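Local coordinates for protein tricorn protease (Thermoplasma acidophilum, PDB 1K32) that hydrolyses peptides as a serine protease, probably breaking down proteasome products, with beta propellers that probably gate substrate entry and product exit, at residues A[383-394]-A[424-435]; A[605-613]-A[624-634]. All coordinates share one frame; numbering follows the deposited sequence.

Contact 1 of 2, residues A[383-394]-A[424-435]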
loop_
_atom_site.group_PDB
_atom_site.type_symbol
_atom_site.label_atom_id
_atom_site.label_comp_id
_atom_site.label_asym_id
_atom_site.label_seq_id
_atom_site.Cartn_x
_atom_site.Cartn_y
_atom_site.Cartn_z
ATOM N N ALA A 383 23.419 9.109 -40.206
ATOM C CA ALA A 383 23.520 8.340 -38.969
ATOM C C ALA A 383 24.959 8.351 -38.465
ATOM O O ALA A 383 25.905 8.271 -39.250
ATOM C CB ALA A 383 23.056 6.884 -39.194
ATOM N N MET A 384 25.119 8.450 -37.152
ATOM C CA MET A 384 26.449 8.452 -36.561
ATOM C C MET A 384 26.429 7.894 -35.140
ATOM O O MET A 384 25.527 8.175 -34.358
ATOM C CB MET A 384 27.025 9.866 -36.564
ATOM C CG MET A 384 28.481 9.945 -36.150
ATOM S SD MET A 384 28.650 10.223 -34.393
ATOM C CE MET A 384 28.691 12.011 -34.329
ATOM N N GLY A 385 27.433 7.084 -34.829
ATOM C CA GLY A 385 27.541 6.492 -33.513
ATOM C C GLY A 385 29.003 6.428 -33.131
ATOM O O GLY A 385 29.879 6.480 -34.005
ATOM N N VAL A 386 29.280 6.311 -31.835
ATOM C CA VAL A 386 30.658 6.246 -31.364
ATOM C C VAL A 386 30.838 5.017 -30.499
ATOM O O VAL A 386 29.950 4.675 -29.721
ATOM C CB VAL A 386 31.027 7.495 -30.533
ATOM C CG1 VAL A 386 32.479 7.420 -30.092
ATOM C CG2 VAL A 386 30.771 8.765 -31.355
ATOM N N ASP A 387 31.982 4.347 -30.623
ATOM C CA ASP A 387 32.204 3.166 -29.804
ATOM C C ASP A 387 32.318 3.626 -28.357
ATOM O O ASP A 387 32.628 4.786 -28.089
ATOM C CB ASP A 387 33.467 2.417 -30.241
ATOM C CG ASP A 387 34.732 3.037 -29.701
ATOM O OD1 ASP A 387 35.286 2.510 -28.711
ATOM O OD2 ASP A 387 35.167 4.059 -30.268
ATOM N N ARG A 388 32.070 2.714 -27.430
ATOM C CA ARG A 388 32.110 3.038 -26.016
ATOM C C ARG A 388 33.489 3.437 -25.493
ATOM O O ARG A 388 33.592 4.104 -24.472
ATOM C CB ARG A 388 31.545 1.871 -25.204
ATOM C CG ARG A 388 31.287 2.227 -23.767
ATOM C CD ARG A 388 30.455 1.179 -23.064
ATOM N NE ARG A 388 30.298 1.518 -21.654
ATOM C CZ ARG A 388 29.728 0.729 -20.753
ATOM N NH1 ARG A 388 29.634 1.130 -19.491
ATOM N NH2 ARG A 388 29.257 -0.458 -21.112
ATOM N N ASN A 389 34.547 3.050 -26.193
ATOM C CA ASN A 389 35.884 3.410 -25.749
ATOM C C ASN A 389 36.391 4.695 -26.408
ATOM O O ASN A 389 37.524 5.118 -26.179
ATOM C CB ASN A 389 36.841 2.248 -25.999
ATOM C CG ASN A 389 36.488 1.024 -25.168
ATOM O OD1 ASN A 389 36.133 -0.033 -25.700
ATOM N ND2 ASN A 389 36.570 1.169 -23.852
ATOM N N GLY A 390 35.536 5.311 -27.220
ATOM C CA GLY A 390 35.878 6.556 -27.882
ATOM C C GLY A 390 37.059 6.562 -28.837
ATOM O O GLY A 390 37.757 7.573 -28.952
ATOM N N LYS A 391 37.293 5.451 -29.524
ATOM C CA LYS A 391 38.392 5.396 -30.471
ATOM C C LYS A 391 37.925 5.629 -31.903
ATOM O O LYS A 391 38.685 6.124 -32.733
ATOM C CB LYS A 391 39.121 4.058 -30.363
ATOM C CG LYS A 391 40.095 4.009 -29.202
ATOM C CD LYS A 391 40.730 2.634 -29.063
ATOM C CE LYS A 391 42.034 2.717 -28.281
ATOM N NZ LYS A 391 41.880 3.492 -27.014
ATOM N N PHE A 392 36.674 5.293 -32.199
ATOM C CA PHE A 392 36.178 5.491 -33.552
ATOM C C PHE A 392 34.680 5.716 -33.595
ATOM O O PHE A 392 33.954 5.363 -32.675
ATOM C CB PHE A 392 36.537 4.294 -34.450
ATOM C CG PHE A 392 35.865 3.002 -34.054
ATOM C CD1 PHE A 392 36.525 2.076 -33.248
ATOM C CD2 PHE A 392 34.562 2.718 -34.471
ATOM C CE1 PHE A 392 35.903 0.887 -32.859
ATOM C CE2 PHE A 392 33.924 1.531 -34.089
ATOM C CZ PHE A 392 34.596 0.610 -33.280
ATOM N N ALA A 393 34.232 6.324 -34.681
ATOM C CA ALA A 393 32.828 6.568 -34.887
ATOM C C ALA A 393 32.410 5.719 -36.076
ATOM O O ALA A 393 33.257 5.304 -36.875
ATOM C CB ALA A 393 32.588 8.040 -35.195
ATOM N N VAL A 394 31.109 5.451 -36.168
ATOM C CA VAL A 394 30.528 4.719 -37.284
ATOM C C VAL A 394 29.576 5.719 -37.952
ATOM O O VAL A 394 28.778 6.381 -37.283
ATOM C CB VAL A 394 29.752 3.476 -36.817
ATOM C CG1 VAL A 394 29.101 2.793 -38.013
ATOM C CG2 VAL A 394 30.702 2.513 -36.107
ATOM N N THR A 424 21.649 2.824 -42.056
ATOM C CA THR A 424 21.506 3.640 -40.855
ATOM C C THR A 424 21.235 2.877 -39.551
ATOM O O THR A 424 21.320 3.455 -38.476
ATOM C CB THR A 424 20.395 4.702 -41.066
ATOM O OG1 THR A 424 19.175 4.051 -41.438
ATOM C CG2 THR A 424 20.784 5.658 -42.182
ATOM N N ASP A 425 20.922 1.589 -39.648
ATOM C CA ASP A 425 20.650 0.756 -38.470
ATOM C C ASP A 425 21.909 -0.071 -38.128
ATOM O O ASP A 425 22.166 -1.102 -38.746
ATOM C CB ASP A 425 19.448 -0.169 -38.761
ATOM C CG ASP A 425 18.952 -0.921 -37.525
ATOM O OD1 ASP A 425 17.919 -1.626 -37.632
ATOM O OD2 ASP A 425 19.582 -0.818 -36.455
ATOM N N PHE A 426 22.691 0.403 -37.155
ATOM C CA PHE A 426 23.925 -0.280 -36.747
ATOM C C PHE A 426 24.192 -0.140 -35.263
ATOM O O PHE A 426 23.626 0.727 -34.605
ATOM C CB PHE A 426 25.146 0.249 -37.520
ATOM C CG PHE A 426 25.341 1.749 -37.442
ATOM C CD1 PHE A 426 25.005 2.562 -38.520
ATOM C CD2 PHE A 426 25.907 2.341 -36.314
ATOM C CE1 PHE A 426 25.237 3.941 -38.480
ATOM C CE2 PHE A 426 26.142 3.724 -36.267
ATOM C CZ PHE A 426 25.811 4.521 -37.346
ATOM N N THR A 427 25.074 -0.990 -34.746
ATOM C CA THR A 427 25.417 -0.968 -33.328
ATOM C C THR A 427 26.872 -1.415 -33.156
ATOM O O THR A 427 27.420 -2.102 -34.012
ATOM C CB THR A 427 24.466 -1.901 -32.515
ATOM O OG1 THR A 427 24.584 -1.608 -31.122
ATOM C CG2 THR A 427 24.806 -3.382 -32.746
ATOM N N ILE A 428 27.493 -1.016 -32.051
ATOM C CA ILE A 428 28.885 -1.372 -31.795
ATOM C C ILE A 428 29.000 -2.141 -30.497
ATOM O O ILE A 428 28.479 -1.685 -29.477
ATOM C CB ILE A 428 29.766 -0.111 -31.658
ATOM C CG1 ILE A 428 29.459 0.860 -32.792
ATOM C CG2 ILE A 428 31.248 -0.506 -31.665
ATOM C CD1 ILE A 428 30.132 2.192 -32.641
ATOM N N SER A 429 29.694 -3.284 -30.524
ATOM C CA SER A 429 29.879 -4.098 -29.316
ATOM C C SER A 429 30.615 -3.303 -28.240
ATOM O O SER A 429 31.413 -2.414 -28.556
ATOM C CB SER A 429 30.653 -5.390 -29.636
ATOM O OG SER A 429 31.927 -5.134 -30.223
ATOM N N ASP A 430 30.354 -3.618 -26.974
ATOM C CA ASP A 430 30.994 -2.900 -25.874
ATOM C C ASP A 430 32.517 -2.986 -25.852
ATOM O O ASP A 430 33.170 -2.074 -25.361
ATOM C CB ASP A 430 30.454 -3.367 -24.523
ATOM C CG ASP A 430 29.073 -2.812 -24.216
ATOM O OD1 ASP A 430 28.711 -2.777 -23.023
ATOM O OD2 ASP A 430 28.349 -2.423 -25.158
ATOM N N ASN A 431 33.081 -4.076 -26.367
ATOM C CA ASN A 431 34.531 -4.215 -26.399
ATOM C C ASN A 431 35.099 -3.615 -27.692
ATOM O O ASN A 431 36.274 -3.808 -28.016
ATOM C CB ASN A 431 34.946 -5.690 -26.267
ATOM C CG ASN A 431 34.429 -6.550 -27.402
ATOM O OD1 ASN A 431 34.032 -6.045 -28.448
ATOM N ND2 ASN A 431 34.447 -7.863 -27.201
ATOM N N SER A 432 34.248 -2.895 -28.423
ATOM C CA SER A 432 34.633 -2.220 -29.670
ATOM C C SER A 432 35.165 -3.121 -30.781
ATOM O O SER A 432 35.796 -2.645 -31.725
ATOM C CB SER A 432 35.671 -1.134 -29.363
ATOM O OG SER A 432 35.181 -0.226 -28.386
ATOM N N ARG A 433 34.895 -4.418 -30.694
ATOM C CA ARG A 433 35.390 -5.342 -31.705
ATOM C C ARG A 433 34.486 -5.605 -32.920
ATOM O O ARG A 433 34.987 -5.812 -34.029
ATOM C CB ARG A 433 35.757 -6.672 -31.051
ATOM C CG ARG A 433 36.179 -7.724 -32.054
ATOM C CD ARG A 433 37.010 -8.813 -31.413
ATOM N NE ARG A 433 37.279 -9.882 -32.363
ATOM C CZ ARG A 433 37.979 -10.974 -32.080
ATOM N NH1 ARG A 433 38.168 -11.902 -33.010
ATOM N NH2 ARG A 433 38.494 -11.134 -30.868
ATOM N N PHE A 434 33.171 -5.594 -32.719
ATOM C CA PHE A 434 32.247 -5.867 -33.811
ATOM C C PHE A 434 31.258 -4.735 -34.082
ATOM O O PHE A 434 30.887 -3.966 -33.186
ATOM C CB PHE A 434 31.427 -7.140 -33.532
ATOM C CG PHE A 434 32.226 -8.278 -32.974
ATOM C CD1 PHE A 434 32.272 -8.510 -31.606
ATOM C CD2 PHE A 434 32.928 -9.134 -33.818
ATOM C CE1 PHE A 434 33.006 -9.583 -31.088
ATOM C CE2 PHE A 434 33.662 -10.206 -33.304
ATOM C CZ PHE A 434 33.701 -10.429 -31.946
ATOM N N ILE A 435 30.828 -4.661 -35.334
ATOM C CA ILE A 435 29.851 -3.675 -35.758
ATOM C C ILE A 435 28.790 -4.484 -36.499
ATOM O O ILE A 435 29.074 -5.120 -37.515
ATOM C CB ILE A 435 30.488 -2.613 -36.700
ATOM C CG1 ILE A 435 31.666 -1.930 -35.986
ATOM C CG2 ILE A 435 29.444 -1.576 -37.119
ATOM C CD1 ILE A 435 32.408 -0.894 -36.815
HETATM O O HOH W 1 30.915 0.185 -28.326
#
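The interface between two successive beta-propeller blades is filled by Phe426, Ile428 and Ile435 of one sheet against Ala383, Phe392 and Val394 of the other. The innermost strands, 383-386 and 426-428, run nearly parallel, 11° apart with axes 7.8 Å from each other, a spacing bridged by side chains. With Val394 CG1 anti to the backbone N (chi1 177°), that methyl sits over the Phe426 ring in a CH-pi contact, 3.6 Å from the centroid. The other branch, Val394 CG2, meets Ile428 CD1 tip to tip at 3.5 Å. Phe392 turns its ring edge to Ser432 O, while its CZ approaches Ile428 CG2 at 3.9 Å.

At the turn end, Ser432 OG lies 2.8 Å from Asp387 OD1 and 2.9 Å from Asn389 OD1, two acceptors competing for one hydroxyl proton. The Asp387 carboxylate is held by Lys391 N and Phe392 N, which both donate to OD2. Arg388 NH2 makes a salt bridge to Asp430 OD1 (3.1 Å) whose hydrogen bond is weak, the two flat groups being 89° apart; Asp430 is also paired with Arg619. An apolar layer closed at one end by polar turn residues thus joins face-to-face packed blades, as in beta propellers generally.

Contact 2 of 2, residues A[605-613]-A[624-634]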
loop_
_atom_site.group_PDB
_atom_site.type_symbol
_atom_site.label_atom_id
_atom_site.label_comp_id
_atom_site.label_asym_id
_atom_site.label_seq_id
_atom_site.Cartn_x
_atom_site.Cartn_y
_atom_site.Cartn_z
ATOM N N GLU A 605 4.975 -3.693 -18.458
ATOM C CA GLU A 605 5.095 -2.376 -19.067
ATOM C C GLU A 605 5.931 -1.458 -18.189
ATOM O O GLU A 605 5.636 -1.277 -17.010
ATOM C CB GLU A 605 3.712 -1.763 -19.267
ATOM C CG GLU A 605 3.694 -0.565 -20.190
ATOM C CD GLU A 605 2.289 -0.052 -20.432
ATOM O OE1 GLU A 605 1.760 0.651 -19.554
ATOM O OE2 GLU A 605 1.710 -0.364 -21.495
ATOM N N VAL A 606 6.970 -0.875 -18.771
ATOM C CA VAL A 606 7.852 0.018 -18.036
ATOM C C VAL A 606 7.475 1.478 -18.237
ATOM O O VAL A 606 7.619 2.287 -17.326
ATOM C CB VAL A 606 9.321 -0.165 -18.474
ATOM C CG1 VAL A 606 10.222 0.777 -17.697
ATOM C CG2 VAL A 606 9.745 -1.603 -18.269
ATOM N N LYS A 607 6.995 1.809 -19.431
ATOM C CA LYS A 607 6.623 3.181 -19.755
ATOM C C LYS A 607 5.767 3.182 -21.017
ATOM O O LYS A 607 6.044 2.426 -21.948
ATOM C CB LYS A 607 7.891 4.002 -20.000
ATOM C CG LYS A 607 7.706 5.502 -19.929
ATOM C CD LYS A 607 7.521 5.974 -18.484
ATOM C CE LYS A 607 8.755 5.695 -17.632
ATOM N NZ LYS A 607 8.641 6.342 -16.284
ATOM N N ASN A 608 4.735 4.021 -21.057
ATOM C CA ASN A 608 3.880 4.098 -22.238
ATOM C C ASN A 608 3.839 5.507 -22.817
ATOM O O ASN A 608 4.500 6.410 -22.312
ATOM C CB ASN A 608 2.454 3.624 -21.919
ATOM C CG ASN A 608 1.759 4.491 -20.877
ATOM O OD1 ASN A 608 2.252 5.553 -20.496
ATOM N ND2 ASN A 608 0.597 4.037 -20.418
ATOM N N ASN A 609 3.072 5.683 -23.888
ATOM C CA ASN A 609 2.932 6.973 -24.547
ATOM C C ASN A 609 4.256 7.526 -25.055
ATOM O O ASN A 609 4.471 8.741 -25.057
ATOM C CB ASN A 609 2.270 7.974 -23.594
ATOM C CG ASN A 609 0.836 7.603 -23.273
ATOM O OD1 ASN A 609 0.343 7.876 -22.185
ATOM N ND2 ASN A 609 0.156 6.982 -24.230
ATOM N N LEU A 610 5.134 6.635 -25.505
ATOM C CA LEU A 610 6.434 7.047 -26.018
ATOM C C LEU A 610 6.376 7.313 -27.516
ATOM O O LEU A 610 5.470 6.853 -28.206
ATOM C CB LEU A 610 7.485 5.970 -25.744
ATOM C CG LEU A 610 7.674 5.533 -24.289
ATOM C CD1 LEU A 610 8.750 4.453 -24.222
ATOM C CD2 LEU A 610 8.049 6.731 -23.425
ATOM N N THR A 611 7.353 8.056 -28.017
ATOM C CA THR A 611 7.419 8.357 -29.440
ATOM C C THR A 611 8.857 8.225 -29.908
ATOM O O THR A 611 9.132 8.229 -31.105
ATOM C CB THR A 611 6.927 9.789 -29.737
ATOM O OG1 THR A 611 7.732 10.726 -29.014
ATOM C CG2 THR A 611 5.482 9.955 -29.314
ATOM N N ASP A 612 9.774 8.097 -28.955
ATOM C CA ASP A 612 11.192 7.978 -29.269
ATOM C C ASP A 612 11.937 7.556 -28.000
ATOM O O ASP A 612 11.512 7.885 -26.887
ATOM C CB ASP A 612 11.715 9.332 -29.773
ATOM C CG ASP A 612 13.058 9.226 -30.488
ATOM O OD1 ASP A 612 13.633 10.287 -30.823
ATOM O OD2 ASP A 612 13.542 8.098 -30.723
ATOM N N LEU A 613 13.031 6.816 -28.161
ATOM C CA LEU A 613 13.820 6.361 -27.015
ATOM C C LEU A 613 15.314 6.319 -27.304
ATOM O O LEU A 613 15.742 5.821 -28.346
ATOM C CB LEU A 613 13.367 4.970 -26.566
ATOM C CG LEU A 613 14.033 4.414 -25.293
ATOM C CD1 LEU A 613 13.107 3.404 -24.624
ATOM C CD2 LEU A 613 15.383 3.782 -25.624
ATOM N N VAL A 624 13.619 9.598 -23.257
ATOM C CA VAL A 624 12.500 9.351 -24.150
ATOM C C VAL A 624 11.773 10.630 -24.492
ATOM O O VAL A 624 11.891 11.640 -23.796
ATOM C CB VAL A 624 11.452 8.380 -23.534
ATOM C CG1 VAL A 624 12.082 7.026 -23.248
ATOM C CG2 VAL A 624 10.859 8.986 -22.267
ATOM N N ARG A 625 11.032 10.566 -25.588
ATOM C CA ARG A 625 10.192 11.654 -26.043
ATOM C C ARG A 625 8.811 11.013 -25.880
ATOM O O ARG A 625 8.627 9.838 -26.216
ATOM C CB ARG A 625 10.462 11.963 -27.518
ATOM C CG ARG A 625 9.387 12.797 -28.201
ATOM C CD ARG A 625 9.592 14.277 -28.015
ATOM N NE ARG A 625 10.808 14.743 -28.676
ATOM C CZ ARG A 625 11.247 15.996 -28.621
ATOM N NH1 ARG A 625 12.368 16.337 -29.246
ATOM N NH2 ARG A 625 10.559 16.905 -27.942
ATOM N N LYS A 626 7.860 11.754 -25.324
ATOM C CA LYS A 626 6.524 11.215 -25.151
ATOM C C LYS A 626 5.556 11.893 -26.109
ATOM O O LYS A 626 5.929 12.827 -26.817
ATOM C CB LYS A 626 6.064 11.377 -23.698
ATOM C CG LYS A 626 6.913 10.579 -22.726
ATOM C CD LYS A 626 6.300 10.490 -21.343
ATOM C CE LYS A 626 7.211 9.686 -20.418
ATOM N NZ LYS A 626 6.582 9.391 -19.119
ATOM N N ASP A 627 4.319 11.412 -26.132
ATOM C CA ASP A 627 3.303 11.959 -27.019
ATOM C C ASP A 627 3.014 13.420 -26.709
ATOM O O ASP A 627 2.535 14.158 -27.568
ATOM C CB ASP A 627 2.021 11.130 -26.915
ATOM C CG ASP A 627 1.447 11.120 -25.514
ATOM O OD1 ASP A 627 2.233 10.978 -24.550
ATOM O OD2 ASP A 627 0.210 11.242 -25.373
ATOM N N ASP A 628 3.317 13.841 -25.485
ATOM C CA ASP A 628 3.092 15.222 -25.090
ATOM C C ASP A 628 4.187 16.124 -25.658
ATOM O O ASP A 628 4.188 17.335 -25.432
ATOM C CB ASP A 628 3.052 15.342 -23.564
ATOM C CG ASP A 628 4.383 15.011 -22.915
ATOM O OD1 ASP A 628 5.351 14.694 -23.641
ATOM O OD2 ASP A 628 4.460 15.073 -21.673
ATOM N N GLY A 629 5.122 15.524 -26.388
ATOM C CA GLY A 629 6.192 16.289 -26.993
ATOM C C GLY A 629 7.378 16.608 -26.104
ATOM O O GLY A 629 8.389 17.096 -26.589
ATOM N N LYS A 630 7.274 16.331 -24.810
ATOM C CA LYS A 630 8.371 16.624 -23.891
ATOM C C LYS A 630 9.390 15.498 -23.777
ATOM O O LYS A 630 9.066 14.329 -23.974
ATOM C CB LYS A 630 7.818 16.954 -22.503
ATOM C CG LYS A 630 6.925 18.180 -22.489
ATOM C CD LYS A 630 6.236 18.361 -21.150
ATOM C CE LYS A 630 5.233 19.506 -21.210
ATOM N NZ LYS A 630 4.494 19.664 -19.930
ATOM N N ILE A 631 10.627 15.875 -23.459
ATOM C CA ILE A 631 11.727 14.927 -23.297
ATOM C C ILE A 631 11.897 14.564 -21.819
ATOM O O ILE A 631 11.942 15.443 -20.961
ATOM C CB ILE A 631 13.054 15.536 -23.794
ATOM C CG1 ILE A 631 12.961 15.825 -25.291
ATOM C CG2 ILE A 631 14.214 14.588 -23.497
ATOM C CD1 ILE A 631 14.147 16.574 -25.842
ATOM N N TYR A 632 11.992 13.271 -21.532
ATOM C CA TYR A 632 12.168 12.808 -20.161
ATOM C C TYR A 632 13.379 11.899 -19.992
ATOM O O TYR A 632 13.876 11.294 -20.945
ATOM C CB TYR A 632 10.940 12.048 -19.674
ATOM C CG TYR A 632 9.663 12.847 -19.673
ATOM C CD1 TYR A 632 8.963 13.088 -20.857
ATOM C CD2 TYR A 632 9.128 13.329 -18.478
ATOM C CE1 TYR A 632 7.748 13.783 -20.847
ATOM C CE2 TYR A 632 7.921 14.025 -18.457
ATOM C CZ TYR A 632 7.237 14.244 -19.641
ATOM O OH TYR A 632 6.033 14.906 -19.604
ATOM N N THR A 633 13.840 11.800 -18.754
ATOM C CA THR A 633 14.980 10.963 -18.444
ATOM C C THR A 633 14.733 10.207 -17.144
ATOM O O THR A 633 14.241 10.766 -16.169
ATOM C CB THR A 633 16.268 11.802 -18.302
ATOM O OG1 THR A 633 17.364 10.937 -17.993
ATOM C CG2 THR A 633 16.115 12.830 -17.193
ATOM N N PHE A 634 15.059 8.924 -17.149
ATOM C CA PHE A 634 14.889 8.097 -15.967
ATOM C C PHE A 634 15.936 6.994 -15.943
ATOM O O PHE A 634 16.400 6.548 -16.989
ATOM C CB PHE A 634 13.476 7.485 -15.916
ATOM C CG PHE A 634 13.128 6.628 -17.106
ATOM C CD1 PHE A 634 12.647 7.200 -18.280
ATOM C CD2 PHE A 634 13.259 5.244 -17.042
ATOM C CE1 PHE A 634 12.299 6.407 -19.375
ATOM C CE2 PHE A 634 12.912 4.436 -18.135
ATOM C CZ PHE A 634 12.432 5.021 -19.302
HETATM O O HOH W 2 4.776 7.430 -19.883
#
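Lys607 lies across Phe634, with CE over the middle of one ring face and NZ 4.6 Å from the ring centroid, 11° off its normal, the geometry of a cation-pi contact. Bends at chi2 and chi3 (73° and 63°) fold the chain over the ring. Its ammonium and that of Lys626 carry like charges, but both form salt bridges with Glu642, which probably offsets the repulsion. Water 2 links Asn608 O to Lys626 NZ.

At Asn609 the chain turns a corner, and Asn609 O accepts from Asp627 N at 2.9 Å. Leu610 pairs with Lys626 and sends CD2 against Val624 CB, 3.8 Å away. The register then slips by one residue: Thr611 and Asp612 both face Arg625, a classic beta bulge. The evidence is a shared acceptor, Arg625 O, which takes a bond from Thr611 N at 2.8 Å and a weak one from Asp612 N at 3.4 Å. Regular antiparallel pairing resumes where Arg625 N donates to Asp612 O at 3.0 Å. Leu613 CG finally rests on Val624 CG1, 3.8 Å apart.

The Arg625 guanidinium bends back over Ile631 CG1, which lies against one face, and Arg625 NH2 donates to Gly629 O, which lies in the guanidinium plane, at 2.6 Å. Cut back to an alanine, this position would probably leave the Gly629 carbonyl without its donor and the side of Ile631 without its cover. Asp612, Arg625 and Ile631 all touch Phe303 of strand 300-305, whereas Leu610 and Leu613 pack on Leu593 of strand 591-597; the hairpin 612-626 therefore lies between the sheet ending in strand 603-610 and the sheet containing strand 300-305.

Overall arrangement
From the N terminus the chain first builds six four-stranded or larger sheets (18-279), consistent with one propeller, then seven more (300-644), consistent with a second, to which both contacts belong. Contact 1 comes first, closing a span of 29 residues that holds the outer strands 401-406 and 412-417 and joining the third and fourth of these seven sheets. Contact 2 follows in series, closing only ten residues, pairing the two strands of the hairpin 612-626 and tying the sixth sheet's last strand to the seventh sheet, strand 631-635 included. The two neither nest nor cross; the nearest atoms of contacts 1 and 2 are about 11 Å apart. The hairpin's loop nevertheless comes back to the turn of contact 1.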